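Long-range contacts in protocadherin-19 isoform 1 (Danio rerio, PDB 5CO1), which mediates calcium-dependent homophilic cell adhesion together with the cadherin cdh2, and is essential for early neurulation in the anterior neural plate: residues A[122-127]-A[205-210]; A[153-158]-A[186-191]. All coordinates share one frame; numbering follows the deposited sequence.

Contact 1. Residues A[122-127]-A[205-210]; sequences VEVSEN and FAVKVT
Two flat groups meet Thr210: the carbonyl of Val124 and the carboxylate of Glu123. Thr210 N donates a hydrogen bond to Val124 O (2.8 Å) from above the carbonyl plane, 41° out of it. Thr210 OG1 comes up to the same oxygen and to Glu123 OE1, 3.3 Å from each; both are weak approaches, and the one hydroxyl proton could serve either. The hydroxyl oxygen stands tilted out of the Glu123 carboxylate plane. At the other end of the pairing, Lys208 N hydrogen-bonds to Val122 O at 3.2 Å, 26° out of the carbonyl plane, and Val124 N returns a weak bond to Lys208 O. These links join 123-125 to 205-210 in parallel, the pairing of the A' and G strands of a cadherin repeat, in which the short A' strand edges the sheet. Side chains separate by face. With Val207 and Val209 on one side of the sheet, Val124 directs CG1, set between its backbone N and carbonyl carbon (chi1 54°), to Val207 CG1 at 4.1 Å and Val209 CG2 at 4.1 Å. On the other side, Glu123 CB lies 3.7 Å from Lys208 CG. The charged ends do not meet: Glu123 OE1 is 5.8 Å from Lys208 NZ. Beyond the strand Glu126 N bonds to Thr210 O at a doubtfully short modelled length. Glu126 OE1 accepts a bond from Arg179 N and lies beside the carboxylates of Glu180 and Asp211, a cluster consistent with the predicted calcium sites at the next repeat junction.

Contact 2. Residues A[153-158]-A[186-191]; sequences RLQGNV and NLTILA
Gln155 and Leu190 bring their side chains together at an angle, the terminal methyl Leu190 CD2 lying over the face of the Gln155 amide, 3.9 Å from NE2. The Gln155 chain is extended beyond CG (chi2 -178°), which carries the amide across to Leu190. At its root, Gln155 CB packs against the hydroxyl of Thr188. The opposite face of the sheet is apolar. There Leu154, with CG anti to its backbone N (chi1 -158°), turns CD1 back over the neighbouring strand: this methyl is 3.6 Å from Thr188 O and touches both Leu187 CD1 and Ile189 CG1 at 4.2 Å. Leu154 and Ile189 form an antiparallel non-hydrogen-bonded pair. Further along, beyond Gly156, the chain curls round, and Leu187 points CD2 at the flank of the Val158 CG2 methyl, 3.9 Å away. Leu171 of strand 168-173, in the facing sheet, packs on Leu154 and Leu187, and Phe205 covers Leu187 and Ile189 from the next strand, so this face is part of the core of the cadherin beta-sandwich. The backbones are joined by Leu190 N to Arg153 O at 3.0 Å and Gln155 N to Thr188 O at 2.9 Å, hydrogen bonds linking the end of the C strand to the middle of the F strand. Since the side chains meet mainly through methyls and one amide face, without a salt bridge across the segments, cohesion here probably rests on these two backbone bonds and on apolar burial and is little dependent on charge.

Overall arrangement
Following the chain from its N terminus, the first repeat precedes both contacts. In the second, strand 111-115 enters the facing sheet before 123-125 pairs with the last strand, 200-210: contact 1 therefore closes a loop around most of the repeat. Within that loop the chain crosses to the facing sheet for 135-140, returns for 150-155 and crosses again for 160-165 and 168-173, before 184-193 comes back to close contact 2, nested inside contact 1. The consecutive strands 184-193 and 200-210 are neighbours and bridge the two, so one four-stranded sheet has a contact at each edge. Phe205 N probably donates a hydrogen bond to Leu187 O, and Val207 meets Leu187, tying the two contacts together.

Contact 1. Residues A[122-127]-A[205-210]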
ATOM      1  N   VAL A 122      -0.837 -13.893 -26.493  1.00136.43           N
ATOM      2  CA  VAL A 122      -2.273 -13.656 -26.308  1.00123.55           C
ATOM      3  C   VAL A 122      -2.930 -13.549 -27.683  1.00129.01           C
ATOM      4  O   VAL A 122      -2.774 -12.533 -28.362  1.00128.26           O
ATOM      5  CB  VAL A 122      -2.520 -12.320 -25.580  1.00101.76           C
ATOM      6  CG1 VAL A 122      -3.971 -11.891 -25.715  1.00 89.68           C
ATOM      7  CG2 VAL A 122      -2.128 -12.436 -24.123  1.00107.63           C
ATOM      8  N   GLU A 123      -3.648 -14.588 -28.107  1.00131.14           N
ATOM      9  CA  GLU A 123      -4.116 -14.648 -29.489  1.00121.60           C
ATOM     10  C   GLU A 123      -5.633 -14.675 -29.625  1.00115.31           C
ATOM     11  O   GLU A 123      -6.360 -14.627 -28.643  1.00100.33           O
ATOM     12  CB  GLU A 123      -3.468 -15.815 -30.248  1.00126.73           C
ATOM     13  CG  GLU A 123      -3.384 -17.144 -29.505  1.00125.03           C
ATOM     14  CD  GLU A 123      -3.004 -18.305 -30.427  1.00125.63           C
ATOM     15  OE1 GLU A 123      -2.734 -18.068 -31.629  1.00124.26           O
ATOM     16  OE2 GLU A 123      -2.985 -19.462 -29.957  1.00115.34           O
ATOM     17  N   VAL A 124      -6.108 -14.693 -30.863  1.00128.64           N
ATOM     18  CA  VAL A 124      -7.540 -14.724 -31.118  1.00128.08           C
ATOM     19  C   VAL A 124      -7.812 -15.299 -32.538  1.00133.29           C
ATOM     20  O   VAL A 124      -6.878 -15.710 -33.246  1.00127.04           O
ATOM     21  CB  VAL A 124      -8.117 -13.312 -30.845  1.00107.34           C
ATOM     22  CG1 VAL A 124      -7.366 -12.269 -31.650  1.00106.05           C
ATOM     23  CG2 VAL A 124      -9.615 -13.237 -31.078  1.00108.98           C
ATOM     24  N   SER A 125      -9.075 -15.541 -32.866  1.00128.94           N
ATOM     25  CA  SER A 125      -9.431 -15.869 -34.241  1.00129.62           C
ATOM     26  C   SER A 125     -10.205 -14.710 -34.837  1.00121.81           C
ATOM     27  O   SER A 125     -11.116 -14.167 -34.186  1.00 96.84           O
ATOM     28  CB  SER A 125     -10.282 -17.140 -34.310  1.00130.05           C
ATOM     29  OG  SER A 125     -11.573 -16.856 -34.832  1.00119.14           O
ATOM     30  N   GLU A 126      -9.911 -14.404 -36.104  1.00113.30           N
ATOM     31  CA  GLU A 126     -10.523 -13.264 -36.771  1.00113.60           C
ATOM     32  C   GLU A 126     -12.037 -13.445 -36.902  1.00113.80           C
ATOM     33  O   GLU A 126     -12.781 -12.466 -37.026  1.00100.41           O
ATOM     34  CB  GLU A 126      -9.883 -13.025 -38.135  1.00116.62           C
ATOM     35  CG  GLU A 126     -10.285 -14.021 -39.214  1.00129.48           C
ATOM     36  CD  GLU A 126     -10.354 -13.392 -40.593  1.00128.10           C
ATOM     37  OE1 GLU A 126      -9.289 -13.223 -41.231  1.00137.72           O
ATOM     38  OE2 GLU A 126     -11.474 -13.035 -41.023  1.00120.46           O
ATOM     39  N   ASN A 127     -12.484 -14.695 -36.781  1.00114.58           N
ATOM     40  CA  ASN A 127     -13.903 -15.032 -36.887  1.00112.85           C
ATOM     41  C   ASN A 127     -14.702 -14.770 -35.601  1.00116.69           C
ATOM     42  O   ASN A 127     -15.915 -14.981 -35.582  1.00115.43           O
ATOM     43  CB  ASN A 127     -14.072 -16.502 -37.326  1.00110.72           C
ATOM     44  CG  ASN A 127     -13.513 -16.767 -38.724  1.00107.39           C
ATOM     45  OD1 ASN A 127     -14.042 -16.260 -39.717  1.00104.05           O
ATOM     46  ND2 ASN A 127     -12.404 -17.512 -38.800  1.00 94.24           N
ATOM     47  N   PHE A 205       1.123  -4.400 -24.522  1.00 94.80           N
ATOM     48  CA  PHE A 205       1.097  -5.841 -24.740  1.00 99.78           C
ATOM     49  C   PHE A 205       0.500  -6.208 -26.089  1.00 99.87           C
ATOM     50  O   PHE A 205      -0.393  -5.527 -26.613  1.00 84.10           O
ATOM     51  CB  PHE A 205       0.315  -6.537 -23.631  1.00100.89           C
ATOM     52  CG  PHE A 205      -1.158  -6.308 -23.704  1.00 95.34           C
ATOM     53  CD1 PHE A 205      -1.704  -5.101 -23.306  1.00 97.72           C
ATOM     54  CD2 PHE A 205      -1.992  -7.271 -24.223  1.00 92.35           C
ATOM     55  CE1 PHE A 205      -3.063  -4.874 -23.395  1.00 95.60           C
ATOM     56  CE2 PHE A 205      -3.352  -7.052 -24.318  1.00 92.34           C
ATOM     57  CZ  PHE A 205      -3.892  -5.852 -23.903  1.00 92.17           C
ATOM     58  N   ALA A 206       0.977  -7.333 -26.609  1.00111.52           N
ATOM     59  CA  ALA A 206       0.716  -7.730 -27.986  1.00114.93           C
ATOM     60  C   ALA A 206      -0.528  -8.613 -28.073  1.00114.62           C
ATOM     61  O   ALA A 206      -0.785  -9.458 -27.207  1.00119.74           O
ATOM     62  CB  ALA A 206       1.923  -8.460 -28.556  1.00112.21           C
ATOM     63  N   VAL A 207      -1.303  -8.400 -29.127  1.00110.17           N
ATOM     64  CA  VAL A 207      -2.333  -9.345 -29.532  1.00104.70           C
ATOM     65  C   VAL A 207      -2.001  -9.863 -30.924  1.00107.32           C
ATOM     66  O   VAL A 207      -1.931  -9.075 -31.865  1.00100.93           O
ATOM     67  CB  VAL A 207      -3.690  -8.642 -29.574  1.00 96.55           C
ATOM     68  CG1 VAL A 207      -4.708  -9.463 -30.344  1.00 90.18           C
ATOM     69  CG2 VAL A 207      -4.161  -8.367 -28.161  1.00102.26           C
ATOM     70  N   LYS A 208      -1.757 -11.168 -31.053  1.00115.90           N
ATOM     71  CA  LYS A 208      -1.618 -11.779 -32.379  1.00124.83           C
ATOM     72  C   LYS A 208      -2.933 -12.420 -32.835  1.00111.27           C
ATOM     73  O   LYS A 208      -3.596 -13.108 -32.061  1.00106.47           O
ATOM     74  CB  LYS A 208      -0.425 -12.752 -32.425  1.00133.22           C
ATOM     75  CG  LYS A 208      -0.703 -14.202 -32.050  1.00136.46           C
ATOM     76  CD  LYS A 208       0.152 -15.172 -32.867  1.00145.43           C
ATOM     77  CE  LYS A 208       1.649 -14.998 -32.626  1.00142.27           C
ATOM     78  NZ  LYS A 208       2.455 -16.094 -33.246  1.00139.85           N
ATOM     79  N   VAL A 209      -3.366 -12.079 -34.049  1.00103.60           N
ATOM     80  CA  VAL A 209      -4.624 -12.607 -34.595  1.00115.43           C
ATOM     81  C   VAL A 209      -4.392 -13.903 -35.393  1.00117.51           C
ATOM     82  O   VAL A 209      -3.312 -14.110 -35.964  1.00101.72           O
ATOM     83  CB  VAL A 209      -5.329 -11.560 -35.485  1.00112.17           C
ATOM     84  CG1 VAL A 209      -6.671 -12.077 -35.995  1.00110.72           C
ATOM     85  CG2 VAL A 209      -5.535 -10.274 -34.709  1.00106.40           C
ATOM     86  N   THR A 210      -5.383 -14.799 -35.377  1.00131.35           N
ATOM     87  CA  THR A 210      -5.392 -15.952 -36.287  1.00132.95           C
ATOM     88  C   THR A 210      -6.773 -16.185 -36.931  1.00127.57           C
ATOM     89  O   THR A 210      -7.716 -15.400 -36.696  1.00 86.04           O
ATOM     90  CB  THR A 210      -4.870 -17.260 -35.619  1.00132.01           C
ATOM     91  OG1 THR A 210      -4.102 -16.962 -34.443  1.00119.43           O
ATOM     92  CG2 THR A 210      -3.987 -18.056 -36.603  1.00127.10           C
TER

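Contact 2. Residues A[153-158]-A[186-191]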
ATOM      1  N   ARG A 153      -8.256   2.148 -18.955  1.00 64.36           N
ATOM      2  CA  ARG A 153      -8.582   2.776 -20.203  1.00 65.73           C
ATOM      3  C   ARG A 153      -7.622   2.262 -21.243  1.00 64.38           C
ATOM      4  O   ARG A 153      -6.409   2.259 -21.041  1.00 59.51           O
ATOM      5  CB  ARG A 153      -8.393   4.278 -20.079  1.00 77.40           C
ATOM      6  CG  ARG A 153      -9.308   5.102 -20.956  1.00 78.48           C
ATOM      7  CD  ARG A 153      -8.697   6.466 -21.168  1.00 71.60           C
ATOM      8  NE  ARG A 153      -8.015   6.519 -22.439  1.00 73.44           N
ATOM      9  CZ  ARG A 153      -7.567   7.632 -22.996  1.00 74.37           C
ATOM     10  NH1 ARG A 153      -7.659   8.786 -22.353  1.00 70.78           N
ATOM     11  NH2 ARG A 153      -7.006   7.583 -24.197  1.00 82.51           N
ATOM     12  N   LEU A 154      -8.189   1.858 -22.366  1.00 75.29           N
ATOM     13  CA  LEU A 154      -7.433   1.379 -23.511  1.00 77.86           C
ATOM     14  C   LEU A 154      -7.055   2.581 -24.360  1.00 79.28           C
ATOM     15  O   LEU A 154      -7.842   3.523 -24.502  1.00 75.47           O
ATOM     16  CB  LEU A 154      -8.331   0.434 -24.309  1.00 78.89           C
ATOM     17  CG  LEU A 154      -7.745  -0.601 -25.254  1.00 78.23           C
ATOM     18  CD1 LEU A 154      -6.541  -1.338 -24.696  1.00 73.66           C
ATOM     19  CD2 LEU A 154      -8.871  -1.571 -25.560  1.00 87.24           C
ATOM     20  N   GLN A 155      -5.832   2.573 -24.872  1.00 87.38           N
ATOM     21  CA  GLN A 155      -5.311   3.715 -25.622  1.00 96.74           C
ATOM     22  C   GLN A 155      -4.885   3.287 -27.009  1.00 94.89           C
ATOM     23  O   GLN A 155      -4.741   2.094 -27.287  1.00 98.66           O
ATOM     24  CB  GLN A 155      -4.121   4.349 -24.895  1.00 99.74           C
ATOM     25  CG  GLN A 155      -4.359   5.769 -24.422  1.00 98.03           C
ATOM     26  CD  GLN A 155      -3.133   6.357 -23.767  1.00 99.71           C
ATOM     27  OE1 GLN A 155      -2.242   5.618 -23.346  1.00 94.32           O
ATOM     28  NE2 GLN A 155      -3.072   7.692 -23.680  1.00 91.58           N
ATOM     29  N   GLY A 156      -4.648   4.278 -27.861  1.00 98.99           N
ATOM     30  CA  GLY A 156      -4.814   4.111 -29.298  1.00105.38           C
ATOM     31  C   GLY A 156      -6.260   3.784 -29.592  1.00104.50           C
ATOM     32  O   GLY A 156      -7.014   3.410 -28.692  1.00113.82           O
ATOM     33  N   ASN A 157      -6.665   3.917 -30.844  1.00106.28           N
ATOM     34  CA  ASN A 157      -7.902   3.286 -31.252  1.00118.21           C
ATOM     35  C   ASN A 157      -7.728   2.166 -32.290  1.00113.57           C
ATOM     36  O   ASN A 157      -6.826   2.175 -33.137  1.00 95.29           O
ATOM     37  CB  ASN A 157      -8.988   4.313 -31.615  1.00121.95           C
ATOM     38  CG  ASN A 157      -8.867   4.828 -33.030  1.00125.01           C
ATOM     39  OD1 ASN A 157      -7.823   5.344 -33.428  1.00132.79           O
ATOM     40  ND2 ASN A 157      -9.960   4.753 -33.780  1.00124.78           N
ATOM     41  N   VAL A 158      -8.555   1.146 -32.099  1.00114.71           N
ATOM     42  CA  VAL A 158      -8.233  -0.239 -32.401  1.00 99.59           C
ATOM     43  C   VAL A 158      -9.529  -1.024 -32.215  1.00 96.18           C
ATOM     44  O   VAL A 158     -10.474  -0.561 -31.568  1.00 92.91           O
ATOM     45  CB  VAL A 158      -7.126  -0.838 -31.480  1.00 91.09           C
ATOM     46  CG1 VAL A 158      -5.740  -0.363 -31.895  1.00 88.17           C
ATOM     47  CG2 VAL A 158      -7.388  -0.543 -30.006  1.00 89.87           C
ATOM     48  N   ASN A 186      -0.405  -3.834 -31.198  1.00104.99           N
ATOM     49  CA  ASN A 186       0.092  -3.364 -29.917  1.00 97.07           C
ATOM     50  C   ASN A 186      -0.904  -2.487 -29.156  1.00 92.20           C
ATOM     51  O   ASN A 186      -1.226  -1.362 -29.548  1.00 82.38           O
ATOM     52  CB  ASN A 186       1.445  -2.689 -30.066  1.00103.40           C
ATOM     53  CG  ASN A 186       2.480  -3.297 -29.147  1.00115.58           C
ATOM     54  OD1 ASN A 186       3.137  -4.270 -29.515  1.00124.37           O
ATOM     55  ND2 ASN A 186       2.513  -2.838 -27.893  1.00112.56           N
ATOM     56  N   LEU A 187      -1.409  -3.053 -28.066  1.00 92.39           N
ATOM     57  CA  LEU A 187      -2.355  -2.378 -27.192  1.00 85.49           C
ATOM     58  C   LEU A 187      -1.663  -1.781 -25.985  1.00 82.18           C
ATOM     59  O   LEU A 187      -0.810  -2.420 -25.350  1.00 78.38           O
ATOM     60  CB  LEU A 187      -3.381  -3.384 -26.685  1.00 81.20           C
ATOM     61  CG  LEU A 187      -4.255  -4.065 -27.727  1.00 73.24           C
ATOM     62  CD1 LEU A 187      -5.459  -4.661 -27.015  1.00 77.52           C
ATOM     63  CD2 LEU A 187      -4.700  -3.110 -28.831  1.00 69.34           C
ATOM     64  N   THR A 188      -2.148  -0.625 -25.566  1.00 82.57           N
ATOM     65  CA  THR A 188      -1.647  -0.013 -24.344  1.00 83.31           C
ATOM     66  C   THR A 188      -2.801   0.182 -23.389  1.00 68.49           C
ATOM     67  O   THR A 188      -3.805   0.816 -23.715  1.00 62.00           O
ATOM     68  CB  THR A 188      -0.985   1.353 -24.614  1.00 94.14           C
ATOM     69  OG1 THR A 188      -1.926   2.206 -25.273  1.00118.84           O
ATOM     70  CG2 THR A 188       0.250   1.206 -25.501  1.00 90.43           C
ATOM     71  N   ILE A 189      -2.631  -0.319 -22.180  1.00 65.29           N
ATOM     72  CA  ILE A 189      -3.530   0.055 -21.104  1.00 66.40           C
ATOM     73  C   ILE A 189      -2.904   1.093 -20.187  1.00 64.35           C
ATOM     74  O   ILE A 189      -1.841   0.861 -19.622  1.00 59.53           O
ATOM     75  CB  ILE A 189      -3.921  -1.169 -20.291  1.00 66.00           C
ATOM     76  CG1 ILE A 189      -4.309  -2.278 -21.288  1.00 65.48           C
ATOM     77  CG2 ILE A 189      -4.996  -0.774 -19.286  1.00 64.21           C
ATOM     78  CD1 ILE A 189      -5.350  -3.267 -20.826  1.00 66.35           C
ATOM     79  N   LEU A 190      -3.623   2.197 -19.996  1.00 63.72           N
ATOM     80  CA  LEU A 190      -3.241   3.261 -19.060  1.00 60.49           C
ATOM     81  C   LEU A 190      -4.107   3.185 -17.819  1.00 53.63           C
ATOM     82  O   LEU A 190      -5.323   3.162 -17.926  1.00 58.00           O
ATOM     83  CB  LEU A 190      -3.454   4.609 -19.748  1.00 66.60           C
ATOM     84  CG  LEU A 190      -3.210   5.903 -18.986  1.00 77.11           C
ATOM     85  CD1 LEU A 190      -1.754   6.049 -18.551  1.00 81.13           C
ATOM     86  CD2 LEU A 190      -3.637   7.065 -19.867  1.00 82.56           C
ATOM     87  N   ALA A 191      -3.489   3.218 -16.644  1.00 53.00           N
ATOM     88  CA  ALA A 191      -4.217   3.161 -15.374  1.00 51.07           C
ATOM     89  C   ALA A 191      -3.888   4.335 -14.421  1.00 50.89           C
ATOM     90  O   ALA A 191      -2.750   4.728 -14.305  1.00 47.99           O
ATOM     91  CB  ALA A 191      -3.914   1.834 -14.682  1.00 52.93           C
TER